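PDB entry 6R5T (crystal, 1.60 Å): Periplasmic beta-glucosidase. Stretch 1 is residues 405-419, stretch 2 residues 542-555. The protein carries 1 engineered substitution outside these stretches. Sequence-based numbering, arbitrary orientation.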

ATOM      1  N   ARG A 405      -8.761   0.412 -37.551  1.00 17.95           N
ATOM      2  CA  ARG A 405      -8.506   1.001 -38.902  1.00 20.66           C
ATOM      3  C   ARG A 405      -9.265   2.321 -39.101  1.00 17.81           C
ATOM      4  O   ARG A 405      -8.837   3.115 -39.978  1.00 19.04           O
ATOM      5  N   GLN A 406     -10.259   2.664 -38.278  1.00 14.98           N
ATOM      6  CA  GLN A 406     -10.998   3.921 -38.412  1.00 15.32           C
ATOM      7  C   GLN A 406     -10.333   5.023 -37.584  1.00 14.80           C
ATOM      8  O   GLN A 406     -10.791   6.149 -37.676  1.00 16.13           O
ATOM      9  N   ALA A 407      -9.348   4.659 -36.754  1.00 14.59           N
ATOM     10  CA  ALA A 407      -8.742   5.633 -35.815  1.00 14.04           C
ATOM     11  C   ALA A 407      -7.681   6.506 -36.505  1.00 14.80           C
ATOM     12  O   ALA A 407      -6.969   6.054 -37.422  1.00 16.16           O
ATOM     13  N   VAL A 408      -7.545   7.732 -35.999  1.00 13.66           N
ATOM     14  CA  VAL A 408      -6.537   8.694 -36.496  1.00 14.79           C
ATOM     15  C   VAL A 408      -5.298   8.614 -35.602  1.00 14.50           C
ATOM     16  O   VAL A 408      -5.395   9.021 -34.418  1.00 15.74           O
ATOM     17  N   THR A 409      -4.194   8.138 -36.130  1.00 15.41           N
ATOM     18  CA  THR A 409      -2.911   8.130 -35.394  1.00 15.29           C
ATOM     19  C   THR A 409      -2.352   9.544 -35.187  1.00 16.26           C
ATOM     20  O   THR A 409      -2.780  10.507 -35.825  1.00 15.60           O
ATOM     21  N   VAL A 410      -1.410   9.658 -34.267  1.00 14.64           N
ATOM     22  CA  VAL A 410      -0.721  10.961 -34.078  1.00 15.31           C
ATOM     23  C   VAL A 410      -0.054  11.343 -35.396  1.00 16.18           C
ATOM     24  O   VAL A 410      -0.248  12.481 -35.832  1.00 15.74           O
ATOM     25  N   TYR A 411       0.645  10.411 -36.037  1.00 16.23           N
ATOM     26  CA  TYR A 411       1.262  10.712 -37.352  1.00 18.72           C
ATOM     27  C   TYR A 411       0.218  11.257 -38.327  1.00 17.71           C
ATOM     28  O   TYR A 411       0.407  12.285 -38.983  1.00 17.52           O
ATOM     29  N   GLN A 412      -0.923  10.581 -38.485  1.00 17.35           N
ATOM     30  CA  GLN A 412      -1.934  10.971 -39.468  1.00 18.11           C
ATOM     31  C   GLN A 412      -2.538  12.306 -39.100  1.00 17.74           C
ATOM     32  O   GLN A 412      -2.847  13.094 -39.996  1.00 19.08           O
ATOM     33  N   GLY A 413      -2.719  12.588 -37.804  1.00 15.73           N
ATOM     34  CA  GLY A 413      -3.243  13.891 -37.372  1.00 15.94           C
ATOM     35  C   GLY A 413      -2.292  15.010 -37.786  1.00 15.32           C
ATOM     36  O   GLY A 413      -2.767  16.071 -38.263  1.00 16.54           O
ATOM     37  N   LEU A 414      -0.997  14.781 -37.639  1.00 16.42           N
ATOM     38  CA  LEU A 414      -0.012  15.806 -38.030  1.00 17.04           C
ATOM     39  C   LEU A 414      -0.054  15.953 -39.561  1.00 19.33           C
ATOM     40  O   LEU A 414      -0.112  17.077 -40.023  1.00 19.42           O
ATOM     41  N   ALA A 415      -0.153  14.838 -40.296  1.00 19.15           N
ATOM     42  CA  ALA A 415      -0.187  14.878 -41.790  1.00 22.39           C
ATOM     43  C   ALA A 415      -1.410  15.672 -42.230  1.00 23.13           C
ATOM     44  O   ALA A 415      -1.322  16.505 -43.169  1.00 23.32           O
ATOM     45  N   ASN A 416      -2.557  15.431 -41.600  1.00 20.97           N
ATOM     46  CA  ASN A 416      -3.832  16.120 -41.896  1.00 20.03           C
ATOM     47  C   ASN A 416      -3.684  17.630 -41.677  1.00 23.36           C
ATOM     48  O   ASN A 416      -4.220  18.430 -42.454  1.00 22.96           O
ATOM     49  N   ALA A 417      -2.987  18.008 -40.615  1.00 22.36           N
ATOM     50  CA  ALA A 417      -2.895  19.425 -40.191  1.00 22.00           C
ATOM     51  C   ALA A 417      -2.002  20.197 -41.176  1.00 23.20           C
ATOM     52  O   ALA A 417      -2.367  21.341 -41.474  1.00 26.04           O
ATOM     53  N   VAL A 418      -0.892  19.614 -41.607  1.00 23.37           N
ATOM     54  CA  VAL A 418       0.179  20.362 -42.332  1.00 24.64           C
ATOM     55  C   VAL A 418      -0.043  20.287 -43.853  1.00 30.21           C
ATOM     56  O   VAL A 418       0.542  21.161 -44.547  1.00 27.69           O
ATOM     57  N   GLY A 419      -0.822  19.313 -44.332  1.00 29.13           N
ATOM     58  CA  GLY A 419      -0.967  19.046 -45.780  1.00 29.93           C
ATOM     59  C   GLY A 419       0.385  19.125 -46.459  1.00 33.17           C
ATOM     60  O   GLY A 419       1.299  18.385 -46.083  1.00 29.23           O
ATOM     61  N   GLY A 542      -8.538   8.183 -28.291  1.00 13.35           N
ATOM     62  CA  GLY A 542      -9.715   7.649 -29.018  1.00 13.33           C
ATOM     63  C   GLY A 542      -9.608   7.729 -30.520  1.00 12.88           C
ATOM     64  O   GLY A 542      -8.553   8.016 -31.097  1.00 12.72           O
ATOM     65  N   THR A 543     -10.745   7.494 -31.171  1.00 12.54           N
ATOM     66  CA  THR A 543     -10.837   7.383 -32.648  1.00 14.72           C
ATOM     67  C   THR A 543     -10.316   8.656 -33.332  1.00 14.27           C
ATOM     68  O   THR A 543      -9.690   8.514 -34.376  1.00 15.14           O
ATOM     69  N   GLU A 544     -10.552   9.831 -32.758  1.00 15.20           N
ATOM     70  CA  GLU A 544     -10.077  11.105 -33.331  1.00 16.02           C
ATOM     71  C   GLU A 544      -8.852  11.599 -32.583  1.00 15.25           C
ATOM     72  O   GLU A 544      -8.484  12.773 -32.756  1.00 15.59           O
ATOM     73  N   GLY A 545      -8.180  10.724 -31.821  1.00 15.58           N
ATOM     74  CA  GLY A 545      -7.098  11.198 -30.963  1.00 15.19           C
ATOM     75  C   GLY A 545      -6.045  11.983 -31.724  1.00 14.82           C
ATOM     76  O   GLY A 545      -5.625  13.043 -31.288  1.00 14.65           O
ATOM     77  N   GLY A 546      -5.572  11.464 -32.837  1.00 15.43           N
ATOM     78  CA  GLY A 546      -4.459  12.107 -33.550  1.00 16.24           C
ATOM     79  C   GLY A 546      -4.868  13.473 -34.061  1.00 15.99           C
ATOM     80  O   GLY A 546      -4.022  14.367 -34.082  1.00 15.52           O
ATOM     81  N   ASN A 547      -6.115  13.665 -34.457  1.00 15.10           N
ATOM     82  CA  ASN A 547      -6.565  15.005 -34.925  1.00 16.17           C
ATOM     83  C   ASN A 547      -6.676  15.976 -33.752  1.00 15.94           C
ATOM     84  O   ASN A 547      -6.211  17.132 -33.854  1.00 16.77           O
ATOM     85  N   ALA A 548      -7.161  15.525 -32.597  1.00 15.13           N
ATOM     86  CA  ALA A 548      -7.265  16.395 -31.415  1.00 15.81           C
ATOM     87  C   ALA A 548      -5.848  16.775 -30.938  1.00 13.90           C
ATOM     88  O   ALA A 548      -5.608  17.921 -30.518  1.00 13.79           O
ATOM     89  N   ILE A 549      -4.921  15.818 -30.981  1.00 13.65           N
ATOM     90  CA  ILE A 549      -3.520  16.064 -30.565  1.00 13.91           C
ATOM     91  C   ILE A 549      -2.875  17.089 -31.510  1.00 14.50           C
ATOM     92  O   ILE A 549      -2.295  18.069 -31.037  1.00 13.74           O
ATOM     93  N   ALA A 550      -3.020  16.923 -32.828  1.00 14.78           N
ATOM     94  CA  ALA A 550      -2.513  17.931 -33.764  1.00 16.10           C
ATOM     95  C   ALA A 550      -3.174  19.288 -33.526  1.00 14.83           C
ATOM     96  O   ALA A 550      -2.464  20.284 -33.616  1.00 17.12           O
ATOM     97  N   ASP A 551      -4.465  19.357 -33.216  1.00 14.57           N
ATOM     98  CA  ASP A 551      -5.157  20.615 -32.920  1.00 16.70           C
ATOM     99  C   ASP A 551      -4.433  21.334 -31.786  1.00 16.99           C
ATOM    100  O   ASP A 551      -4.266  22.550 -31.872  1.00 17.50           O
ATOM    101  N   VAL A 552      -4.006  20.618 -30.742  1.00 15.18           N
ATOM    102  CA  VAL A 552      -3.310  21.257 -29.614  1.00 15.52           C
ATOM    103  C   VAL A 552      -1.903  21.609 -30.029  1.00 15.34           C
ATOM    104  O   VAL A 552      -1.490  22.738 -29.740  1.00 15.62           O
ATOM    105  N   LEU A 553      -1.180  20.712 -30.674  1.00 13.74           N
ATOM    106  CA  LEU A 553       0.238  20.954 -31.003  1.00 15.11           C
ATOM    107  C   LEU A 553       0.402  22.169 -31.923  1.00 15.67           C
ATOM    108  O   LEU A 553       1.384  22.909 -31.742  1.00 17.09           O
ATOM    109  N   PHE A 554      -0.569  22.445 -32.777  1.00 17.20           N
ATOM    110  CA  PHE A 554      -0.457  23.583 -33.720  1.00 16.69           C
ATOM    111  C   PHE A 554      -1.252  24.796 -33.243  1.00 18.72           C
ATOM    112  O   PHE A 554      -1.244  25.846 -33.936  1.00 19.93           O
ATOM    113  N   GLY A 555      -1.829  24.728 -32.055  1.00 17.23           N
ATOM    114  CA  GLY A 555      -2.449  25.886 -31.371  1.00 19.08           C
ATOM    115  C   GLY A 555      -3.827  26.223 -31.870  1.00 20.04           C
ATOM    116  O   GLY A 555      -4.348  27.277 -31.486  1.00 22.73           O
TER

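The two helices, 410-418 and 545-553, run at 55° to one another and approach to 7.1 Å between axes, a spacing that leaves little room for side chains at the crossing. The backbone explains how this is achieved: the CA atoms of Val410 and Gly546 lie 3.9 Å apart, and an ideal CB on Gly546 would fall 1.8 Å from Thr409 O, while one on Gly413 would fall 1.9 Å from Gly546 O. In place of side chains, CA-H...O contacts fill the gap, Gly546 CA to Thr409 O at 3.2 Å and Gly413 CA to Gly546 O at 3.4 Å. Larger side chains pack around these glycines.

Val408 has the most surface covered by the opposing stretch, 78 Å². Its CA-to-CB bond points toward stretch 2, and with chi1 in t its CG2 lies 3.6 Å from Glu544 OE2 and likewise 3.6 Å from Asn547 ND2. The backbone fixes this placement from both ends of the residue: Val408 N donates to Thr543 O (2.8 Å, 159°), and Gly546 N donates to Val408 O (2.9 Å, 138°). Thr543, chi1 m, sets its CG2 3.8 Å from Gln406 O.

At the far end, the CA-to-CB bond of Phe554 (60 Å² covered; chi1 m, chi2 -60°) points toward stretch 1. Three apolar groups meet its ring obliquely: Leu414 CD2 is 3.6 Å from Phe554 CE2, Val418 CG1 is 3.6 Å from Phe554 CZ, and Ala417 CB is 3.7 Å from Phe554 CD2. Leu414 leaves its backbone sideways, but its m,t conformation brings the end nearer, so that CD2 also lies 4.0 Å from Leu553 CD1 and 4.1 Å from Ala550 CB. The CA-to-CB bond of the small Ala550 points toward stretch 1 and places its CB 3.4 Å from Gly413 O. Elsewhere along the pair, Val410 CG2 (chi1 t) packs 3.8 Å from Ile549 CD1.

Asn547 (55 Å² covered, chi1 m) supplies the side-chain hydrogen bond between the stretches. Its OD1 accepts from Asn416 ND2 at 3.0 Å and 170°, close to linear, while its own ND2 donates to Glu544 OE1 at 2.8 Å. Asn416, also m, is in turn held through OD1, which accepts from Gln412 NE2 at 3.1 Å.

Waters complete the interface. Water 2 donates to Gly413 O (2.8 Å) and Asn547 OD1 (2.7 Å); water 1 bridges two backbone carbonyls, donating to Val410 O (2.9 Å) and Gly546 O (2.7 Å). Water 3 accepts weak bonds from Asn416 ND2 at 2.9 Å and Asn547 ND2 at 3.5 Å.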

ATOM      1  CB  ARG A 405      -8.798  -0.029 -40.005  1.00 24.29           C
ATOM      2  CG  ARG A 405     -10.217  -0.024 -40.536  1.00 37.86           C
ATOM      3  CD  ARG A 405     -10.557  -0.967 -41.693  1.00 43.79           C
ATOM      4  NE  ARG A 405     -12.019  -1.127 -41.731  1.00 46.05           N
ATOM      5  CZ  ARG A 405     -12.879  -0.189 -42.154  1.00 54.83           C
ATOM      6  NH1 ARG A 405     -12.446   0.967 -42.645  1.00 50.50           N
ATOM      7  NH2 ARG A 405     -14.182  -0.426 -42.119  1.00 63.01           N
ATOM      8  CB  GLN A 406     -12.462   3.728 -38.019  1.00 17.67           C
ATOM      9  CG  GLN A 406     -13.216   2.883 -39.036  1.00 18.13           C
ATOM     10  CD  GLN A 406     -14.666   2.679 -38.687  1.00 20.18           C
ATOM     11  OE1 GLN A 406     -15.069   2.496 -37.525  1.00 18.76           O
ATOM     12  NE2 GLN A 406     -15.496   2.799 -39.712  1.00 21.10           N
ATOM     13  CB  ALA A 407      -8.182   4.910 -34.623  1.00 14.28           C
ATOM     14  CB  VAL A 408      -7.107  10.106 -36.560  1.00 14.99           C
ATOM     15  CG1 VAL A 408      -6.072  11.070 -37.128  1.00 15.77           C
ATOM     16  CG2 VAL A 408      -8.417  10.177 -37.319  1.00 14.87           C
ATOM     17  CB  THR A 409      -1.864   7.263 -36.086  1.00 17.60           C
ATOM     18  OG1 THR A 409      -1.508   7.953 -37.290  1.00 17.51           O
ATOM     19  CG2 THR A 409      -2.351   5.857 -36.380  1.00 16.40           C
ATOM     20  CB  VAL A 410       0.282  10.925 -32.929  1.00 16.74           C
ATOM     21  CG1 VAL A 410       1.096  12.206 -32.903  1.00 18.23           C
ATOM     22  CG2 VAL A 410      -0.451  10.678 -31.635  1.00 17.61           C
ATOM     23  CB  TYR A 411       1.977   9.488 -37.904  1.00 18.65           C
ATOM     24  CG  TYR A 411       2.613   9.806 -39.226  1.00 21.74           C
ATOM     25  CD1 TYR A 411       1.884   9.705 -40.398  1.00 24.50           C
ATOM     26  CD2 TYR A 411       3.910  10.265 -39.278  1.00 20.75           C
ATOM     27  CE1 TYR A 411       2.462  10.007 -41.618  1.00 26.83           C
ATOM     28  CE2 TYR A 411       4.507  10.575 -40.491  1.00 24.65           C
ATOM     29  CZ  TYR A 411       3.755  10.491 -41.642  1.00 27.48           C
ATOM     30  OH  TYR A 411       4.322  10.804 -42.840  1.00 31.64           O
ATOM     31  CB  GLN A 412      -2.995   9.867 -39.608  1.00 19.57           C
ATOM     32  CG  GLN A 412      -3.972  10.132 -40.725  1.00 21.34           C
ATOM     33  CD  GLN A 412      -3.269  10.046 -42.060  1.00 25.72           C
ATOM     34  OE1 GLN A 412      -2.597   9.065 -42.342  1.00 33.26           O
ATOM     35  NE2 GLN A 412      -3.293  11.141 -42.808  1.00 28.03           N
ATOM     36  CB  LEU A 414       1.356  15.387 -37.542  1.00 18.99           C
ATOM     37  CG  LEU A 414       1.494  15.390 -36.030  1.00 19.18           C
ATOM     38  CD1 LEU A 414       2.821  14.811 -35.678  1.00 20.03           C
ATOM     39  CD2 LEU A 414       1.322  16.771 -35.441  1.00 21.13           C
ATOM     40  CB  ALA A 415      -0.186  13.470 -42.350  1.00 21.75           C
ATOM     41  CB  ASN A 416      -4.969  15.583 -41.027  1.00 22.75           C
ATOM     42  CG  ASN A 416      -5.389  14.162 -41.338  1.00 26.12           C
ATOM     43  OD1 ASN A 416      -5.070  13.594 -42.397  1.00 26.10           O
ATOM     44  ND2 ASN A 416      -6.160  13.586 -40.425  1.00 23.76           N
ATOM     45  CB  ALA A 417      -2.320  19.494 -38.810  1.00 23.17           C
ATOM     46  CB  VAL A 418       1.587  19.908 -41.953  1.00 24.50           C
ATOM     47  CG1 VAL A 418       1.838  20.083 -40.465  1.00 25.19           C
ATOM     48  CG2 VAL A 418       1.928  18.501 -42.395  1.00 27.66           C
ATOM     49  CB  THR A 543     -12.303   7.166 -33.010  1.00 14.78           C
ATOM     50  OG1 THR A 543     -12.714   5.901 -32.486  1.00 14.76           O
ATOM     51  CG2 THR A 543     -12.537   7.181 -34.504  1.00 16.45           C
ATOM     52  CB  GLU A 544     -11.228  12.097 -33.300  1.00 16.52           C
ATOM     53  CG  GLU A 544     -12.219  11.851 -34.421  1.00 17.61           C
ATOM     54  CD  GLU A 544     -11.673  12.162 -35.808  1.00 20.15           C
ATOM     55  OE1 GLU A 544     -11.060  13.237 -35.935  1.00 19.93           O
ATOM     56  OE2 GLU A 544     -11.803  11.316 -36.751  1.00 22.57           O
ATOM     57  CB  ASN A 547      -7.893  14.927 -35.662  1.00 16.82           C
ATOM     58  CG  ASN A 547      -7.769  14.462 -37.097  1.00 18.66           C
ATOM     59  OD1 ASN A 547      -6.773  14.754 -37.766  1.00 17.64           O
ATOM     60  ND2 ASN A 547      -8.817  13.752 -37.568  1.00 18.51           N
ATOM     61  CB  ALA A 548      -8.091  15.731 -30.354  1.00 16.10           C
ATOM     62  CB  ILE A 549      -2.753  14.743 -30.455  1.00 13.51           C
ATOM     63  CG1 ILE A 549      -3.317  13.880 -29.323  1.00 13.50           C
ATOM     64  CG2 ILE A 549      -1.278  15.012 -30.284  1.00 13.95           C
ATOM     65  CD1 ILE A 549      -2.844  12.493 -29.355  1.00 13.36           C
ATOM     66  CB  ALA A 550      -2.679  17.452 -35.179  1.00 15.39           C
ATOM     67  CB  ASP A 551      -6.613  20.358 -32.559  1.00 17.21           C
ATOM     68  CG  ASP A 551      -7.495  19.937 -33.728  1.00 19.53           C
ATOM     69  OD1 ASP A 551      -7.067  20.148 -34.920  1.00 19.80           O
ATOM     70  OD2 ASP A 551      -8.561  19.353 -33.437  1.00 19.07           O
ATOM     71  CB  VAL A 552      -3.335  20.352 -28.376  1.00 15.98           C
ATOM     72  CG1 VAL A 552      -2.227  20.726 -27.399  1.00 17.03           C
ATOM     73  CG2 VAL A 552      -4.724  20.450 -27.796  1.00 19.23           C
ATOM     74  CB  LEU A 553       0.858  19.712 -31.648  1.00 17.52           C
ATOM     75  CG  LEU A 553       1.062  18.537 -30.686  1.00 15.98           C
ATOM     76  CD1 LEU A 553       1.472  17.318 -31.474  1.00 17.07           C
ATOM     77  CD2 LEU A 553       2.063  18.862 -29.570  1.00 16.69           C
ATOM     78  CB  PHE A 554      -0.840  23.104 -35.121  1.00 16.87           C
ATOM     79  CG  PHE A 554       0.159  22.182 -35.743  1.00 17.59           C
ATOM     80  CD1 PHE A 554       1.458  22.585 -35.962  1.00 19.08           C
ATOM     81  CD2 PHE A 554      -0.202  20.912 -36.123  1.00 19.31           C
ATOM     82  CE1 PHE A 554       2.393  21.744 -36.534  1.00 17.65           C
ATOM     83  CE2 PHE A 554       0.728  20.078 -36.710  1.00 18.60           C
ATOM     84  CZ  PHE A 554       2.032  20.475 -36.884  1.00 21.24           C
TER
HETATM   85  O   HOH W   1      -1.281  14.332 -33.873  1.00 38.93           O
HETATM   86  O   HOH W   2      -5.317  17.083 -37.869  1.00 18.91           O
HETATM   87  O   HOH W   3      -8.632  12.073 -40.582  1.00 27.60           O